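Local structure of L-iditol 2-dehydrogenase (Clostridium scindens, 4OH1) at residues 39-44 with 148-153; 48-53 with 338-343; 81-86 with 92-97; 193-198 with 313-318; 232-237 with 259-264. The protein probably catalyses the NAD+-dependent oxidation of L-iditol or related polyols as a zinc-containing member of the alcohol dehydrogenase family. All coordinates share one frame; numbering follows the deposited sequence.

Interaction 1. Residues 39-44 with 148-153; sequences KVVYAS and ADLKDY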
# COMPACT_ATOMS: atom_id res chain seq x y z
N LYS A 39 -37.70 11.69 -5.30
CA LYS A 39 -38.28 12.87 -4.77
C LYS A 39 -37.22 13.44 -3.81
O LYS A 39 -36.90 12.81 -2.80
CB LYS A 39 -39.51 12.54 -3.97
CG LYS A 39 -40.24 13.75 -3.63
CD LYS A 39 -41.07 13.63 -2.41
CE LYS A 39 -41.94 14.88 -2.36
NZ LYS A 39 -42.67 14.91 -1.09
N VAL A 40 -36.77 14.66 -4.10
CA VAL A 40 -35.65 15.21 -3.37
C VAL A 40 -36.18 15.84 -2.11
O VAL A 40 -37.11 16.62 -2.15
CB VAL A 40 -34.87 16.19 -4.20
CG1 VAL A 40 -33.63 16.66 -3.43
CG2 VAL A 40 -34.42 15.53 -5.49
N VAL A 41 -35.57 15.50 -0.98
CA VAL A 41 -35.99 16.05 0.31
C VAL A 41 -34.99 17.10 0.84
O VAL A 41 -35.38 18.18 1.26
CB VAL A 41 -36.21 14.92 1.31
CG1 VAL A 41 -36.49 15.48 2.74
CG2 VAL A 41 -37.32 14.04 0.81
N TYR A 42 -33.69 16.80 0.78
CA TYR A 42 -32.68 17.77 1.15
C TYR A 42 -31.64 17.87 0.07
O TYR A 42 -31.18 16.87 -0.47
CB TYR A 42 -32.04 17.36 2.45
CG TYR A 42 -32.83 17.74 3.66
CD1 TYR A 42 -32.75 19.00 4.17
CD2 TYR A 42 -33.63 16.81 4.32
CE1 TYR A 42 -33.47 19.38 5.28
CE2 TYR A 42 -34.35 17.17 5.47
CZ TYR A 42 -34.27 18.46 5.92
OH TYR A 42 -34.94 18.90 7.03
N ALA A 43 -31.28 19.11 -0.23
CA ALA A 43 -30.17 19.40 -1.11
C ALA A 43 -29.20 20.38 -0.42
O ALA A 43 -29.58 21.35 0.22
CB ALA A 43 -30.65 19.96 -2.35
N SER A 44 -27.91 20.10 -0.57
CA SER A 44 -26.90 20.95 -0.05
C SER A 44 -26.19 21.70 -1.15
O SER A 44 -26.07 21.27 -2.29
CB SER A 44 -25.86 20.14 0.71
OG SER A 44 -25.10 21.11 1.38
N ALA A 148 -32.91 6.81 8.53
CA ALA A 148 -31.94 7.90 8.35
C ALA A 148 -32.55 9.25 8.40
O ALA A 148 -33.60 9.48 7.80
CB ALA A 148 -31.30 7.78 7.01
N ASP A 149 -31.85 10.18 9.07
CA ASP A 149 -32.18 11.60 9.02
C ASP A 149 -31.65 12.14 7.69
O ASP A 149 -30.44 12.28 7.49
CB ASP A 149 -31.52 12.32 10.18
CG ASP A 149 -31.71 13.84 10.13
OD1 ASP A 149 -32.11 14.38 9.08
OD2 ASP A 149 -31.46 14.50 11.16
N LEU A 150 -32.56 12.42 6.77
CA LEU A 150 -32.20 12.82 5.43
C LEU A 150 -31.35 14.09 5.33
O LEU A 150 -30.66 14.31 4.34
CB LEU A 150 -33.49 13.01 4.63
CG LEU A 150 -34.14 11.67 4.33
CD1 LEU A 150 -35.54 11.87 3.78
CD2 LEU A 150 -33.35 10.88 3.31
N LYS A 151 -31.46 14.96 6.31
CA LYS A 151 -30.73 16.19 6.29
C LYS A 151 -29.24 15.91 6.31
O LYS A 151 -28.49 16.51 5.58
CB LYS A 151 -31.10 16.98 7.54
CG LYS A 151 -30.37 18.28 7.71
CD LYS A 151 -30.89 18.96 8.97
CE LYS A 151 -30.13 20.19 9.24
NZ LYS A 151 -30.86 21.09 10.16
N ASP A 152 -28.82 15.01 7.16
CA ASP A 152 -27.41 14.70 7.27
C ASP A 152 -26.88 13.94 6.10
O ASP A 152 -25.74 14.16 5.70
CB ASP A 152 -27.16 13.88 8.50
CG ASP A 152 -27.30 14.70 9.80
OD1 ASP A 152 -27.33 15.96 9.80
OD2 ASP A 152 -27.40 14.03 10.82
N TYR A 153 -27.71 13.06 5.53
CA TYR A 153 -27.26 12.26 4.36
C TYR A 153 -27.18 13.05 3.09
O TYR A 153 -26.61 12.61 2.12
CB TYR A 153 -28.11 10.99 4.18
CG TYR A 153 -27.81 9.93 5.24
CD1 TYR A 153 -28.36 10.02 6.50
CD2 TYR A 153 -26.99 8.85 4.97
CE1 TYR A 153 -28.05 9.08 7.47
CE2 TYR A 153 -26.74 7.89 5.91
CZ TYR A 153 -27.26 8.02 7.16
OH TYR A 153 -26.98 7.08 8.12
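The ring of Tyr42 rests on the backbone of Lys151 as well as on its side chain. Lys151 CA lies over one ring face, offset toward the rim, and Tyr42 CD2 comes within 3.5 Å of Lys151 N. Lys151 CB makes a CH-pi contact. It stands 3.8 Å from the ring centroid of Tyr42, only 11° off the ring normal. With chi1 at 177° and the rest of the chain extended, Lys151 runs past the ring toward its hydroxyl end, with Lys151 CG 4.1 Å from Tyr42 CE1. There the two polar ends share one carboxylate: Glu324 takes a salt bridge from Lys151 NZ on OE1 and a hydrogen bond with Tyr42 OH on OE2.

Tyr42 belongs to strand 35-44 of the GroES-like domain. Val41 and Tyr42 together face Ser77 on the neighbouring strand, a classic beta bulge, and both side chains start toward segment 148-153. Leu150 fills the other half of the contact. Its CD1 lies 3.9 Å from Val41 CG1, with the two side chains crossing at about a right angle. Leu150 CB packs 3.8 Å from Tyr42 CD2. Ser77 OG also hydrogen-bonds Leu150 O, so the residue opposite the bulge holds the incoming chain as well.

Asp149 is the N-cap of the short, weakly bonded helix that follows. Its OD1 accepts from Lys151 N at 2.9 Å, from the anti side and tilted out of the carboxylate plane. This cap holds the same backbone N that lies against the tyrosine ring.

Interaction 2. Residues 48-53 with 338-343; sequences SDTHIL and YSKKYA
Thr50 and Leu53, one turn apart on helix 48-54, lie beside the end of helix 330-338, and the closest CA atoms, those of Thr50 and Tyr338, are 7.3 Å apart. Two residues later the chain leaves the helix at Lys340, which has a positive phi of 53°.

Leu53 faces Tyr338, which brings its hydroxyl end to it. Tyr338 OH is 3.9 Å from Leu53 CD2 and 4.0 Å from Leu53 CD1. Leu53 CD1 sits at the ring edge, near the ring plane, so the ring is not covered by this methyl. The two side chains cross at about a right angle. Lys340 reaches back with a chain bent at chi2, and its CE makes a loose contact with Thr50 CG2 at 4.2 Å. Thr50 is turned off a staggered rotamer (chi1 -32°), with CG2 roughly anti to the backbone N and OG1 beside it. OG1 hydrogen-bonds the backbone O of the modified cysteine at position 46, a zinc-binding residue. Before strand 344-348, an ST turn shapes the loop: Ser339 OG accepts from Lys341 N at 3.1 Å.

No hydrogen bond joins the two segments. The contact is made by carbon atoms and one tyrosine oxygen, which implies that shape and van der Waals packing hold it.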
# COMPACT_ATOMS: atom_id res chain seq x y z
N SER A 48 -18.22 24.63 -5.17
CA SER A 48 -18.17 24.68 -6.65
C SER A 48 -19.38 25.42 -7.21
O SER A 48 -19.25 26.18 -8.15
CB SER A 48 -18.10 23.28 -7.25
OG SER A 48 -19.30 22.57 -7.03
N ASP A 49 -20.56 25.20 -6.62
CA ASP A 49 -21.77 25.98 -6.96
C ASP A 49 -21.48 27.49 -6.81
O ASP A 49 -21.91 28.29 -7.65
CB ASP A 49 -23.01 25.56 -6.09
CG ASP A 49 -23.38 24.03 -6.18
OD1 ASP A 49 -23.38 23.45 -7.28
OD2 ASP A 49 -23.72 23.41 -5.15
N THR A 50 -20.75 27.87 -5.75
CA THR A 50 -20.41 29.28 -5.45
C THR A 50 -19.40 29.84 -6.47
O THR A 50 -19.51 31.00 -6.86
CB THR A 50 -19.83 29.49 -3.98
OG1 THR A 50 -20.40 28.56 -3.05
CG2 THR A 50 -20.06 30.92 -3.47
N HIS A 51 -18.42 29.02 -6.88
CA HIS A 51 -17.39 29.37 -7.89
C HIS A 51 -18.02 29.65 -9.26
O HIS A 51 -17.59 30.57 -9.96
CB HIS A 51 -16.31 28.25 -7.99
CG HIS A 51 -15.21 28.52 -8.98
ND1 HIS A 51 -13.97 29.00 -8.60
CD2 HIS A 51 -15.15 28.35 -10.32
CE1 HIS A 51 -13.20 29.13 -9.67
NE2 HIS A 51 -13.89 28.74 -10.72
N ILE A 52 -19.03 28.87 -9.66
CA ILE A 52 -19.80 29.12 -10.90
C ILE A 52 -20.40 30.51 -10.85
O ILE A 52 -20.37 31.27 -11.82
CB ILE A 52 -20.96 28.07 -11.12
CG1 ILE A 52 -20.37 26.67 -11.42
CG2 ILE A 52 -21.87 28.49 -12.27
CD1 ILE A 52 -21.35 25.50 -11.24
N LEU A 53 -20.92 30.85 -9.68
CA LEU A 53 -21.73 32.03 -9.54
C LEU A 53 -20.89 33.29 -9.32
O LEU A 53 -21.06 34.28 -10.01
CB LEU A 53 -22.72 31.81 -8.39
CG LEU A 53 -23.86 30.85 -8.73
CD1 LEU A 53 -24.45 30.13 -7.47
CD2 LEU A 53 -24.91 31.66 -9.47
N TYR A 338 -23.69 33.43 -0.44
CA TYR A 338 -22.81 34.48 -0.96
C TYR A 338 -22.16 35.21 0.20
O TYR A 338 -21.10 35.72 0.02
CB TYR A 338 -23.51 35.50 -1.89
CG TYR A 338 -24.24 34.92 -3.11
CD1 TYR A 338 -23.71 33.87 -3.86
CD2 TYR A 338 -25.48 35.44 -3.49
CE1 TYR A 338 -24.39 33.36 -4.95
CE2 TYR A 338 -26.16 34.93 -4.56
CZ TYR A 338 -25.62 33.91 -5.28
OH TYR A 338 -26.34 33.43 -6.34
N SER A 339 -22.77 35.23 1.39
CA SER A 339 -22.12 35.82 2.55
C SER A 339 -20.83 35.09 2.93
O SER A 339 -20.01 35.63 3.65
CB SER A 339 -23.06 35.86 3.76
OG SER A 339 -23.02 34.63 4.47
N LYS A 340 -20.65 33.85 2.48
CA LYS A 340 -19.51 33.06 2.91
C LYS A 340 -19.32 32.93 4.43
O LYS A 340 -18.28 32.52 4.88
CB LYS A 340 -18.25 33.58 2.25
CG LYS A 340 -17.91 32.78 1.04
CD LYS A 340 -17.31 33.64 -0.05
CE LYS A 340 -17.04 32.83 -1.31
NZ LYS A 340 -16.66 33.69 -2.47
N LYS A 341 -20.35 33.22 5.22
CA LYS A 341 -20.24 33.05 6.66
C LYS A 341 -20.35 31.60 7.13
O LYS A 341 -19.83 31.30 8.20
CB LYS A 341 -21.30 33.86 7.40
CG LYS A 341 -21.32 35.34 7.02
CD LYS A 341 -22.23 36.19 7.91
CE LYS A 341 -21.58 36.34 9.27
NZ LYS A 341 -22.23 37.36 10.08
N TYR A 342 -21.00 30.71 6.36
CA TYR A 342 -21.50 29.42 6.90
C TYR A 342 -20.75 28.25 6.33
O TYR A 342 -20.32 28.29 5.16
CB TYR A 342 -23.00 29.25 6.66
CG TYR A 342 -23.77 30.40 7.20
CD1 TYR A 342 -24.00 30.52 8.56
CD2 TYR A 342 -24.23 31.42 6.36
CE1 TYR A 342 -24.70 31.60 9.09
CE2 TYR A 342 -24.92 32.52 6.88
CZ TYR A 342 -25.15 32.60 8.24
OH TYR A 342 -25.81 33.67 8.75
N ALA A 343 -20.61 27.19 7.13
CA ALA A 343 -19.86 26.05 6.66
C ALA A 343 -20.65 25.30 5.58
O ALA A 343 -20.15 25.09 4.49
CB ALA A 343 -19.47 25.12 7.82

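Interaction 3. Residues 81-86 with 92-97; sequences DKVGST and FKVGQK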
# COMPACT_ATOMS: atom_id res chain seq x y z
N ASP A 81 -39.29 7.73 -5.89
CA ASP A 81 -40.63 8.09 -6.30
C ASP A 81 -41.14 7.20 -7.45
O ASP A 81 -42.31 6.96 -7.54
CB ASP A 81 -40.61 9.51 -6.81
CG ASP A 81 -41.97 10.02 -7.15
OD1 ASP A 81 -42.78 10.14 -6.21
OD2 ASP A 81 -42.23 10.31 -8.34
N LYS A 82 -40.25 6.71 -8.30
CA LYS A 82 -40.62 5.86 -9.40
C LYS A 82 -39.40 5.17 -9.98
O LYS A 82 -38.31 5.76 -10.06
CB LYS A 82 -41.26 6.69 -10.48
CG LYS A 82 -41.55 5.95 -11.76
CD LYS A 82 -42.52 6.73 -12.62
CE LYS A 82 -42.81 6.03 -13.98
NZ LYS A 82 -43.58 6.97 -14.83
N VAL A 83 -39.58 3.92 -10.37
CA VAL A 83 -38.51 3.01 -10.74
C VAL A 83 -38.78 2.42 -12.15
O VAL A 83 -39.84 1.89 -12.39
CB VAL A 83 -38.46 1.83 -9.70
CG1 VAL A 83 -37.34 0.88 -10.04
CG2 VAL A 83 -38.20 2.32 -8.31
N GLY A 84 -37.84 2.48 -13.07
CA GLY A 84 -37.93 1.70 -14.31
C GLY A 84 -37.93 0.20 -14.02
O GLY A 84 -37.44 -0.27 -13.00
N SER A 85 -38.48 -0.57 -14.95
CA SER A 85 -38.61 -2.00 -14.78
C SER A 85 -37.27 -2.70 -14.56
O SER A 85 -37.19 -3.58 -13.72
CB SER A 85 -39.38 -2.61 -15.97
OG SER A 85 -38.85 -2.18 -17.21
N THR A 86 -36.20 -2.33 -15.25
CA THR A 86 -34.93 -3.02 -14.98
C THR A 86 -34.45 -2.71 -13.55
O THR A 86 -34.02 -3.59 -12.77
CB THR A 86 -33.85 -2.63 -15.96
OG1 THR A 86 -34.29 -2.94 -17.27
CG2 THR A 86 -32.59 -3.41 -15.69
N PHE A 92 -34.51 -1.99 -6.55
CA PHE A 92 -34.89 -0.64 -6.09
C PHE A 92 -36.40 -0.56 -6.07
O PHE A 92 -37.07 -1.07 -6.97
CB PHE A 92 -34.31 0.42 -7.03
CG PHE A 92 -32.81 0.45 -7.07
CD1 PHE A 92 -32.10 1.16 -6.13
CD2 PHE A 92 -32.13 -0.21 -8.04
CE1 PHE A 92 -30.73 1.22 -6.18
CE2 PHE A 92 -30.76 -0.19 -8.09
CZ PHE A 92 -30.05 0.55 -7.15
N LYS A 93 -36.96 0.10 -5.07
CA LYS A 93 -38.38 0.14 -4.86
C LYS A 93 -38.79 1.54 -4.44
O LYS A 93 -38.04 2.21 -3.73
CB LYS A 93 -38.80 -0.82 -3.73
CG LYS A 93 -38.68 -2.34 -4.00
CD LYS A 93 -39.48 -2.76 -5.19
CE LYS A 93 -38.94 -4.03 -5.75
NZ LYS A 93 -38.97 -5.12 -4.71
N VAL A 94 -40.00 1.97 -4.86
CA VAL A 94 -40.57 3.20 -4.33
C VAL A 94 -40.64 3.15 -2.79
O VAL A 94 -40.93 2.12 -2.21
CB VAL A 94 -41.94 3.47 -4.89
CG1 VAL A 94 -42.67 4.62 -4.11
CG2 VAL A 94 -41.92 3.78 -6.41
N GLY A 95 -40.36 4.30 -2.14
CA GLY A 95 -40.29 4.42 -0.69
C GLY A 95 -38.88 4.30 -0.11
O GLY A 95 -38.67 4.62 1.06
N GLN A 96 -37.91 3.79 -0.86
CA GLN A 96 -36.55 3.66 -0.29
C GLN A 96 -35.90 5.01 -0.15
O GLN A 96 -35.90 5.78 -1.08
CB GLN A 96 -35.67 2.77 -1.16
CG GLN A 96 -36.07 1.30 -1.05
CD GLN A 96 -35.47 0.40 -2.12
OE1 GLN A 96 -34.76 0.82 -3.03
NE2 GLN A 96 -35.76 -0.84 -2.00
N LYS A 97 -35.38 5.33 1.04
CA LYS A 97 -34.49 6.46 1.22
C LYS A 97 -33.14 6.24 0.50
O LYS A 97 -32.54 5.16 0.64
CB LYS A 97 -34.25 6.69 2.70
CG LYS A 97 -35.50 7.19 3.45
CD LYS A 97 -35.19 7.52 4.85
CE LYS A 97 -36.40 8.05 5.56
NZ LYS A 97 -36.00 8.23 6.98
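Val83 CB points toward segment 92-97, and its two methyls straddle one carbonyl. CG1 is anti to the backbone N (chi1 -179°) and lies 3.6 Å from Phe92 O. It also reaches Phe92 CB at 4.3 Å. CG2, beside the backbone N, is 3.8 Å from Phe92 O and 3.9 Å from Val94 N. This methyl ends against Val94 CG2 at 4.4 Å. Phe92 O is buried by the contact and has no polar partner in the model, so the valine covers it with carbon alone.

Within the GroES-like domain, strands 75-83 and 97-100 are antiparallel neighbours, joined by helix 85-89 and the turn that follows it. Strand 75-83 ends at Val83, Gly84 is the N-cap of the helix, and residues 92-94 come back at 142° to the direction of residues 81-83. A type II beta turn from Lys93 to Gln96 makes the last bend, with Gly95 at a positive phi. Lys93 N donates to Gln96 OE1 at 3.1 Å, but from above the carbonyl plane, not on a lone pair. Gln96 NE2 bonds Gly91 O, so both ends of the amide are engaged.

Val94 packs on the outgoing strand in turn. Its CG2 meets Asp81 O at 3.4 Å and also lies near Lys82 CA. Asp81 and Lys82 form a classic beta bulge opposite Arg37. Their side chains start away from the returning chain; Asp81 OD2 pairs with Arg37 and Lys82 NZ with Glu30.

Interaction 4. Residues 193-198 with 313-318; sequences ARLAGA and PRMDFS
With CG beside the backbone N (chi1 -67°) and an extended chi2 of 160°, Leu195 directs CD1 at Arg314 and Met315, while Met315, a selenomethionine, folds back through three torsions near -60° to bring SE to the same methyl. Leu195 lies in a Schellman motif that ends helix 184-194 of the nucleotide-binding-type Rossmann domain. Gly197, with positive phi, is its C-prime residue. Ala193 O accepts from both Ala196 N and Ala198 N, which reach it from opposite faces of its plane.

On the leucine, CD1 does all the touching. Leu195 CD1 lies 4.2 Å from Met315 SE. The same CD1 of Leu195 is 4.0 Å from Arg314 O. The guanidinium of Arg314 leads away to the second subunit, where NH2 forms a salt bridge with Asp220 of that subunit and NE bonds the backbone O of its Ala198. The packing therefore sits beside a subunit interface.

Beyond Met315, Gln191 of helix 184-194 bonds Asp316 N. Asp316 then forms an Asx turn, its OD1 accepting from Ser318 N at 2.9 Å. Between these two residues Phe317 turns back on Met315, whose CB stands 3.7 Å above one face of the Phe317 ring, offset toward the rim.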
# COMPACT_ATOMS: atom_id res chain seq x y z
N ALA A 193 -9.99 13.52 10.42
CA ALA A 193 -8.62 13.42 10.92
C ALA A 193 -8.68 12.83 12.31
O ALA A 193 -7.88 11.97 12.61
CB ALA A 193 -7.89 14.74 10.94
N ARG A 194 -9.65 13.22 13.15
CA ARG A 194 -9.76 12.58 14.42
C ARG A 194 -10.01 11.07 14.32
O ARG A 194 -9.42 10.29 15.09
CB ARG A 194 -10.90 13.16 15.23
CG ARG A 194 -10.61 14.50 15.80
CD ARG A 194 -10.00 14.30 17.18
NE ARG A 194 -9.70 15.55 17.86
CZ ARG A 194 -9.21 15.63 19.09
NH1 ARG A 194 -8.98 14.54 19.82
NH2 ARG A 194 -8.96 16.82 19.60
N LEU A 195 -10.84 10.70 13.35
CA LEU A 195 -11.31 9.31 13.18
C LEU A 195 -10.31 8.54 12.37
O LEU A 195 -10.56 7.40 12.04
CB LEU A 195 -12.67 9.23 12.47
CG LEU A 195 -13.80 9.80 13.31
CD1 LEU A 195 -14.96 10.14 12.43
CD2 LEU A 195 -14.22 8.81 14.35
N ALA A 196 -9.19 9.15 12.04
CA ALA A 196 -8.08 8.38 11.45
C ALA A 196 -6.84 8.34 12.37
O ALA A 196 -5.73 8.00 11.94
CB ALA A 196 -7.78 8.95 10.14
N GLY A 197 -7.00 8.71 13.64
CA GLY A 197 -5.92 8.62 14.55
C GLY A 197 -4.91 9.74 14.60
O GLY A 197 -3.86 9.60 15.25
N ALA A 198 -5.24 10.88 14.00
CA ALA A 198 -4.34 11.99 14.06
C ALA A 198 -4.15 12.46 15.46
O ALA A 198 -5.14 12.60 16.19
CB ALA A 198 -4.82 13.12 13.21
N PRO A 313 -23.22 8.05 10.40
CA PRO A 313 -23.51 8.03 11.86
C PRO A 313 -22.29 8.31 12.78
O PRO A 313 -22.48 8.51 13.98
CB PRO A 313 -24.03 6.60 12.13
CG PRO A 313 -24.31 6.02 10.76
CD PRO A 313 -23.47 6.76 9.77
N ARG A 314 -21.08 8.29 12.25
CA ARG A 314 -19.90 8.63 13.04
C ARG A 314 -19.58 10.12 13.01
O ARG A 314 -18.71 10.56 13.70
CB ARG A 314 -18.64 7.91 12.51
CG ARG A 314 -18.63 6.37 12.73
CD ARG A 314 -19.02 5.87 14.16
NE ARG A 314 -18.43 4.54 14.42
CZ ARG A 314 -18.92 3.57 15.20
NH1 ARG A 314 -20.08 3.71 15.80
NH2 ARG A 314 -18.22 2.45 15.41
N MSE A 315 -20.23 10.89 12.16
CA MSE A 315 -19.91 12.28 11.99
C MSE A 315 -20.91 13.04 12.83
O MSE A 315 -21.95 12.53 13.14
CB MSE A 315 -20.14 12.75 10.57
CG MSE A 315 -19.47 11.99 9.51
SE MSE A 315 -17.55 12.16 9.76
CE MSE A 315 -17.38 14.00 9.18
N ASP A 316 -20.61 14.28 13.14
CA ASP A 316 -21.61 15.15 13.85
C ASP A 316 -21.83 16.38 13.01
O ASP A 316 -20.99 17.29 12.97
CB ASP A 316 -21.08 15.55 15.18
CG ASP A 316 -22.04 16.46 15.96
OD1 ASP A 316 -23.05 16.90 15.41
OD2 ASP A 316 -21.75 16.75 17.11
N PHE A 317 -22.95 16.41 12.30
CA PHE A 317 -23.14 17.49 11.35
C PHE A 317 -23.81 18.66 12.00
O PHE A 317 -24.06 19.65 11.36
CB PHE A 317 -23.95 17.03 10.14
CG PHE A 317 -23.19 16.14 9.22
CD1 PHE A 317 -22.02 16.56 8.65
CD2 PHE A 317 -23.57 14.87 9.00
CE1 PHE A 317 -21.28 15.71 7.85
CE2 PHE A 317 -22.84 14.04 8.18
CZ PHE A 317 -21.72 14.46 7.59
N SER A 318 -24.09 18.57 13.29
CA SER A 318 -24.69 19.72 13.97
C SER A 318 -23.64 20.81 14.08
O SER A 318 -23.92 21.90 14.37
CB SER A 318 -25.13 19.32 15.35
OG SER A 318 -24.00 19.06 16.18

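Interaction 5. Residues 232-237 with 259-264; sequences ERAIEL and LQLLAR
Ala234 and Ile235, which pack on Leu261, sit in a helical turn closed by a 2.8 Å bond from Leu237 N to Arg233 O. The preceding bond, from Glu236 N to Glu232 O, is 2.9 Å. Across the contact one methyl does the work. Leu261 CD2 lies 4.0 Å from Ala234 CB and 4.4 Å from Ile235 CG1. Leu261 holds CG beside its backbone N, opposite the carbonyl carbon (chi1 -69°), and this swings the branched end toward helix 230-238. No hydrogen bond crosses between the segments.

The small side chain of Ala234 lies between larger groups. It touches Leu223 and Phe204 of the sheet, and Leu261 touches Phe204 too, so one aromatic residue underlies both helices. Tyr242 ties the same region by polar bonds. Its OH bonds Ala234 O, and its backbone bonds Leu261 and Ala263. Leu261 closes helix 252-261; the next residue leaves helical angles, with Leu262 N bonding Leu259 O at 3.2 Å.

Helix 230-238 carries the crossover from strand 221-224 to strand 242-247, and helix 252-261 continues to strand 266-270. Two helices packed side by side on one face of a parallel sheet of order 3-2-1-4-5-6 are the Rossmann arrangement.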
# COMPACT_ATOMS: atom_id res chain seq x y z
N GLU A 232 5.78 29.19 11.84
CA GLU A 232 6.63 28.78 12.92
C GLU A 232 5.82 28.55 14.14
O GLU A 232 6.10 27.60 14.83
CB GLU A 232 7.78 29.78 13.21
CG GLU A 232 8.84 29.79 12.10
CD GLU A 232 8.47 30.69 10.87
OE1 GLU A 232 7.26 30.99 10.59
OE2 GLU A 232 9.45 31.12 10.20
N ARG A 233 4.81 29.38 14.42
CA ARG A 233 3.93 29.04 15.55
C ARG A 233 3.36 27.64 15.35
O ARG A 233 3.42 26.80 16.24
CB ARG A 233 2.79 30.03 15.73
CG ARG A 233 3.27 31.42 15.99
CD ARG A 233 2.13 32.37 16.47
NE ARG A 233 1.33 32.98 15.40
CZ ARG A 233 1.77 33.91 14.54
NH1 ARG A 233 3.03 34.35 14.56
NH2 ARG A 233 0.93 34.40 13.62
N ALA A 234 2.87 27.35 14.14
CA ALA A 234 2.23 26.08 13.89
C ALA A 234 3.20 24.93 14.08
O ALA A 234 2.84 23.90 14.62
CB ALA A 234 1.61 26.02 12.49
N ILE A 235 4.43 25.11 13.65
CA ILE A 235 5.39 24.04 13.76
C ILE A 235 5.77 23.84 15.24
O ILE A 235 5.84 22.69 15.75
CB ILE A 235 6.60 24.34 12.89
CG1 ILE A 235 6.22 24.13 11.43
CG2 ILE A 235 7.76 23.45 13.25
CD1 ILE A 235 7.09 24.98 10.54
N GLU A 236 5.96 24.95 15.94
CA GLU A 236 6.08 24.94 17.39
C GLU A 236 4.96 24.12 18.00
O GLU A 236 5.24 23.17 18.68
CB GLU A 236 6.08 26.36 17.96
CG GLU A 236 6.27 26.44 19.47
CD GLU A 236 7.75 26.30 19.92
OE1 GLU A 236 8.66 25.99 19.09
OE2 GLU A 236 8.02 26.51 21.13
N LEU A 237 3.70 24.43 17.72
CA LEU A 237 2.58 23.77 18.40
C LEU A 237 2.50 22.28 18.17
O LEU A 237 2.03 21.53 19.01
CB LEU A 237 1.28 24.40 17.97
CG LEU A 237 1.12 25.82 18.49
CD1 LEU A 237 -0.05 26.43 17.79
CD2 LEU A 237 0.92 25.88 20.01
N LEU A 259 2.72 23.79 1.64
CA LEU A 259 3.96 23.08 1.27
C LEU A 259 5.05 23.36 2.30
O LEU A 259 5.83 22.47 2.68
CB LEU A 259 4.41 23.51 -0.13
CG LEU A 259 5.58 22.78 -0.76
CD1 LEU A 259 5.31 21.31 -0.95
CD2 LEU A 259 5.88 23.44 -2.13
N GLN A 260 5.11 24.59 2.78
CA GLN A 260 6.12 24.93 3.77
C GLN A 260 6.00 24.21 5.09
O GLN A 260 6.98 23.90 5.72
CB GLN A 260 6.08 26.41 4.04
CG GLN A 260 6.57 27.20 2.87
CD GLN A 260 6.68 28.66 3.19
OE1 GLN A 260 5.86 29.23 3.94
NE2 GLN A 260 7.71 29.30 2.63
N LEU A 261 4.76 23.98 5.50
CA LEU A 261 4.38 23.23 6.71
C LEU A 261 4.64 21.75 6.63
O LEU A 261 4.75 21.07 7.64
CB LEU A 261 2.89 23.41 6.99
CG LEU A 261 2.42 24.78 7.43
CD1 LEU A 261 0.92 24.83 7.35
CD2 LEU A 261 2.89 25.13 8.81
N LEU A 262 4.76 21.24 5.44
CA LEU A 262 4.84 19.84 5.24
C LEU A 262 6.18 19.23 5.74
O LEU A 262 7.25 19.69 5.40
CB LEU A 262 4.63 19.56 3.73
CG LEU A 262 4.38 18.06 3.45
CD1 LEU A 262 3.07 17.57 3.99
CD2 LEU A 262 4.45 17.86 1.93
N ALA A 263 6.09 18.20 6.55
CA ALA A 263 7.27 17.48 7.05
C ALA A 263 7.99 16.72 5.97
O ALA A 263 7.46 16.48 4.88
CB ALA A 263 6.85 16.52 8.11
N ARG A 264 9.23 16.32 6.27
CA ARG A 264 9.98 15.46 5.38
C ARG A 264 9.21 14.17 5.22
O ARG A 264 8.65 13.67 6.17
CB ARG A 264 11.39 15.19 5.91
CG ARG A 264 12.23 16.43 6.07
CD ARG A 264 13.66 16.11 6.63
NE ARG A 264 14.57 15.72 5.55
CZ ARG A 264 15.74 15.12 5.76
NH1 ARG A 264 16.13 14.83 6.99
NH2 ARG A 264 16.53 14.79 4.74

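In the fold
Interactions 1 and 3 hold the same sheet, through its neighbouring strands 35-44 and 75-83, and Lys97 NZ probably links them by a hydrogen bond to Ala148 O. Interaction 1 is partly buried and mixes ring contacts with a shared carboxylate; interaction 3 is a surface contact of valines on backbone. Interaction 2 crosses interaction 1 along the chain, since helix 48-54 closely follows strand 35-44, and the two touch. It lies nearer the zinc bound by His74, Glu75 and Glu157. Interaction 5, buried and apolar, belongs to the Rossmann domain. Interaction 4 joins the end of helix 184-194 to the loop leading back to strand 321-326, touches interaction 1 through Phe317 and Pro313, and borders another subunit.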